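PDB 6Z8H: variant surface glycoprotein MITat 1.13, which probably helps form the dense surface coat of Trypanosoma brucei, through which the parasite evades the host immune response by switching among antigenically distinct variants. Local coordinates for the interface of chains A and B. Numbering follows the deposited sequence. Chains: chain A/B, Variant surface glycoprotein MITat 1.13.

The interface of chains A and B. Residues chain A 117-118, 121-122, 124-125, 260; chain B 117-118, 121-122, 124-125, 260.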
ATOM      1  N   GLU A 117       2.926   7.605  -3.899  1.00 26.71           N
ATOM      2  CA  GLU A 117       4.320   7.201  -3.741  1.00 25.84           C
ATOM      3  C   GLU A 117       5.099   7.335  -5.055  1.00 27.14           C
ATOM      4  O   GLU A 117       6.265   7.742  -5.037  1.00 26.87           O
ATOM      5  CB  GLU A 117       4.407   5.777  -3.174  1.00 27.50           C
ATOM      6  CG  GLU A 117       3.943   5.678  -1.715  1.00 28.74           C
ATOM      7  CD  GLU A 117       4.914   6.322  -0.710  1.00 32.22           C
ATOM      8  OE1 GLU A 117       5.877   7.005  -1.125  1.00 34.99           O
ATOM      9  OE2 GLU A 117       4.675   6.120   0.507  1.00 36.64           O
ATOM     10  N   GLU A 118       4.460   7.074  -6.209  1.00 25.86           N
ATOM     11  CA  GLU A 118       5.118   7.325  -7.488  1.00 25.58           C
ATOM     12  C   GLU A 118       5.430   8.807  -7.652  1.00 24.96           C
ATOM     13  O   GLU A 118       6.533   9.169  -8.076  1.00 25.31           O
ATOM     14  CB  GLU A 118       4.260   6.813  -8.652  1.00 26.62           C
ATOM     15  CG  GLU A 118       4.955   6.979  -9.999  1.00 28.65           C
ATOM     16  CD  GLU A 118       4.226   6.353 -11.160  1.00 29.58           C
ATOM     17  OE1 GLU A 118       3.305   5.555 -10.925  1.00 32.79           O
ATOM     18  OE2 GLU A 118       4.559   6.615 -12.324  1.00 31.43           O
ATOM     19  N   GLY A 121       8.407   9.813  -5.578  1.00 23.33           N
ATOM     20  CA  GLY A 121       9.679   9.491  -6.206  1.00 23.34           C
ATOM     21  C   GLY A 121      10.102  10.557  -7.206  1.00 24.29           C
ATOM     22  O   GLY A 121      11.280  10.956  -7.271  1.00 24.51           O
ATOM     23  N   VAL A 122       9.155  11.032  -8.018  1.00 24.04           N
ATOM     24  CA  VAL A 122       9.486  12.144  -8.902  1.00 25.92           C
ATOM     25  C   VAL A 122       9.945  13.351  -8.091  1.00 24.77           C
ATOM     26  O   VAL A 122      10.933  14.010  -8.459  1.00 25.56           O
ATOM     27  CB  VAL A 122       8.338  12.469  -9.876  1.00 26.87           C
ATOM     28  CG1 VAL A 122       8.755  13.591 -10.830  1.00 27.42           C
ATOM     29  CG2 VAL A 122       7.964  11.252 -10.670  1.00 27.68           C
ATOM     30  N   ASN A 124      11.565  13.382  -5.415  1.00 25.56           N
ATOM     31  CA  ASN A 124      12.944  13.171  -5.007  1.00 24.92           C
ATOM     32  C   ASN A 124      13.873  13.742  -6.056  1.00 24.76           C
ATOM     33  O   ASN A 124      14.841  14.457  -5.746  1.00 26.82           O
ATOM     34  CB  ASN A 124      13.257  11.686  -4.891  1.00 25.15           C
ATOM     35  CG  ASN A 124      12.613  11.044  -3.706  1.00 25.29           C
ATOM     36  OD1 ASN A 124      12.131  11.696  -2.799  1.00 25.46           O
ATOM     37  ND2 ASN A 124      12.650   9.725  -3.695  1.00 24.68           N
ATOM     38  N   THR A 125      13.571  13.461  -7.324  1.00 24.79           N
ATOM     39  CA  THR A 125      14.435  13.955  -8.386  1.00 24.99           C
ATOM     40  C   THR A 125      14.314  15.468  -8.530  1.00 25.09           C
ATOM     41  O   THR A 125      15.301  16.148  -8.843  1.00 25.31           O
ATOM     42  CB  THR A 125      14.177  13.237  -9.715  1.00 25.36           C
ATOM     43  OG1 THR A 125      12.912  13.567 -10.277  1.00 29.24           O
ATOM     44  CG2 THR A 125      14.351  11.780  -9.605  1.00 24.24           C
ATOM     45  N   ASN A 260       1.474  13.162 -12.993  1.00 30.04           N
ATOM     46  CA  ASN A 260       1.593  12.233 -11.870  1.00 28.91           C
ATOM     47  C   ASN A 260       1.010  12.829 -10.598  1.00 30.23           C
ATOM     48  O   ASN A 260       0.354  12.125  -9.820  1.00 30.48           O
ATOM     49  CB  ASN A 260       3.057  11.926 -11.587  1.00 27.52           C
ATOM     50  CG  ASN A 260       3.677  10.875 -12.508  1.00 27.45           C
ATOM     51  OD1 ASN A 260       4.867  10.584 -12.363  1.00 25.88           O
ATOM     52  ND2 ASN A 260       2.915  10.331 -13.452  1.00 27.14           N
TER
ATOM     53  N   GLU B 117       7.016   1.773  -5.259  1.00 20.07           N
ATOM     54  CA  GLU B 117       6.359   2.824  -6.021  1.00 22.53           C
ATOM     55  C   GLU B 117       7.200   4.095  -5.990  1.00 22.26           C
ATOM     56  O   GLU B 117       7.268   4.804  -6.993  1.00 23.75           O
ATOM     57  CB  GLU B 117       4.926   3.032  -5.533  1.00 24.62           C
ATOM     58  CG  GLU B 117       4.026   1.859  -5.865  1.00 27.93           C
ATOM     59  CD  GLU B 117       3.579   1.802  -7.317  1.00 30.86           C
ATOM     60  OE1 GLU B 117       4.085   2.610  -8.136  1.00 33.46           O
ATOM     61  OE2 GLU B 117       2.716   0.934  -7.623  1.00 34.00           O
ATOM     62  N   GLU B 118       7.848   4.408  -4.850  1.00 22.01           N
ATOM     63  CA  GLU B 118       8.770   5.551  -4.815  1.00 22.98           C
ATOM     64  C   GLU B 118       9.925   5.339  -5.800  1.00 21.65           C
ATOM     65  O   GLU B 118      10.314   6.259  -6.532  1.00 22.30           O
ATOM     66  CB  GLU B 118       9.288   5.762  -3.390  1.00 23.09           C
ATOM     67  CG  GLU B 118      10.254   6.953  -3.281  1.00 24.95           C
ATOM     68  CD  GLU B 118      10.655   7.290  -1.855  1.00 27.14           C
ATOM     69  OE1 GLU B 118      10.071   6.783  -0.905  1.00 29.87           O
ATOM     70  OE2 GLU B 118      11.546   8.118  -1.641  1.00 28.57           O
ATOM     71  N   GLY B 121       8.786   5.975  -9.336  1.00 20.91           N
ATOM     72  CA  GLY B 121       8.759   7.397  -9.649  1.00 22.04           C
ATOM     73  C   GLY B 121      10.124   7.933 -10.054  1.00 22.54           C
ATOM     74  O   GLY B 121      10.248   8.705 -11.015  1.00 23.78           O
ATOM     75  N   VAL B 122      11.164   7.531  -9.333  1.00 21.73           N
ATOM     76  CA  VAL B 122      12.505   7.931  -9.763  1.00 20.92           C
ATOM     77  C   VAL B 122      12.802   7.392 -11.158  1.00 21.39           C
ATOM     78  O   VAL B 122      13.406   8.090 -11.974  1.00 21.43           O
ATOM     79  CB  VAL B 122      13.570   7.504  -8.741  1.00 19.85           C
ATOM     80  CG1 VAL B 122      14.959   7.953  -9.221  1.00 20.45           C
ATOM     81  CG2 VAL B 122      13.272   8.043  -7.368  1.00 21.14           C
ATOM     82  N   ASN B 124      10.849   6.975 -13.544  1.00 22.92           N
ATOM     83  CA  ASN B 124      10.187   7.835 -14.514  1.00 22.96           C
ATOM     84  C   ASN B 124      11.150   8.907 -14.968  1.00 22.64           C
ATOM     85  O   ASN B 124      11.281   9.185 -16.164  1.00 24.07           O
ATOM     86  CB  ASN B 124       8.970   8.531 -13.898  1.00 23.28           C
ATOM     87  CG  ASN B 124       7.760   7.600 -13.699  1.00 24.70           C
ATOM     88  OD1 ASN B 124       7.689   6.510 -14.248  1.00 26.36           O
ATOM     89  ND2 ASN B 124       6.802   8.065 -12.939  1.00 24.32           N
ATOM     90  N   THR B 125      11.805   9.533 -14.003  1.00 23.58           N
ATOM     91  CA  THR B 125      12.720  10.611 -14.325  1.00 22.67           C
ATOM     92  C   THR B 125      13.994  10.099 -14.986  1.00 20.88           C
ATOM     93  O   THR B 125      14.542  10.777 -15.859  1.00 21.60           O
ATOM     94  CB  THR B 125      13.029  11.457 -13.092  1.00 25.14           C
ATOM     95  OG1 THR B 125      13.845  10.744 -12.169  1.00 27.36           O
ATOM     96  CG2 THR B 125      11.829  11.979 -12.445  1.00 25.22           C
ATOM     97  N   ASN B 260      17.182   4.024  -3.124  1.00 22.59           N
ATOM     98  CA  ASN B 260      15.740   3.829  -3.228  1.00 21.72           C
ATOM     99  C   ASN B 260      15.391   2.467  -3.817  1.00 20.95           C
ATOM    100  O   ASN B 260      14.476   1.795  -3.312  1.00 21.40           O
ATOM    101  CB  ASN B 260      15.108   4.886  -4.123  1.00 22.88           C
ATOM    102  CG  ASN B 260      14.821   6.218  -3.441  1.00 24.73           C
ATOM    103  OD1 ASN B 260      14.280   7.111  -4.110  1.00 23.69           O
ATOM    104  ND2 ASN B 260      15.182   6.384  -2.160  1.00 24.00           N
TER
HETATM  105  O   HOH W   1       4.314   2.946 -10.921  1.00 35.10           O
HETATM  106  O   HOH W   2       7.911   8.402   0.295  1.00 37.07           O
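Two copies of the long helix 78-129 cross about a two-fold axis here, so every contact has a twin with the chains exchanged. Polar clamps flank the crossing. A:Glu118 lies with CG anti to its backbone N (chi1 -176°) and its chain extended, which carries the carboxylate over to B:Asn124. Amide ND2 of B:Asn124 donates to A:Glu118 OE2 at 2.7 Å, nearly straight (173° at H) and in the amide plane, meeting the anti lone pair; the two side chains cross at about a right angle. The same ND2 leans weakly on the amide oxygen OD1 of A:Asn260, tip to tip.

Water joins the other carboxylate oxygen, A:Glu118 OE1, to B:Glu117 OE1. A:Glu118 OE1 and B:Glu117 OE1 are 4.1 Å apart, and the bridging water may ease repulsion between the two carboxylates.

Close van der Waals packing forms the centre. With no side chain at A:Gly121 and B:Gly121, the helices come close: A:Gly121 CA sits 3.3 Å from carbonyl O of B:Glu118, while A:Val122 CG2 rests on B:Gly121 O. Toward one end of the patch CB of A:Glu117 meets CB of B:Glu117 at 3.7 Å; toward the other, A:Thr125 and B:Thr125 meet tip to tip. A:Thr125 OG1 donates to A:Val122 O at 2.7 Å, as B:Thr125 does to B:Val122 O. OG1 stands between the backbone N and the carbonyl carbon (chi1 69° in A:Thr125), a position the bond helps hold, with CG2 and OG1 both turned to the partner threonine.

Clamps and close packing together hold the two long helices where they cross in the homodimer that VSGs typically form.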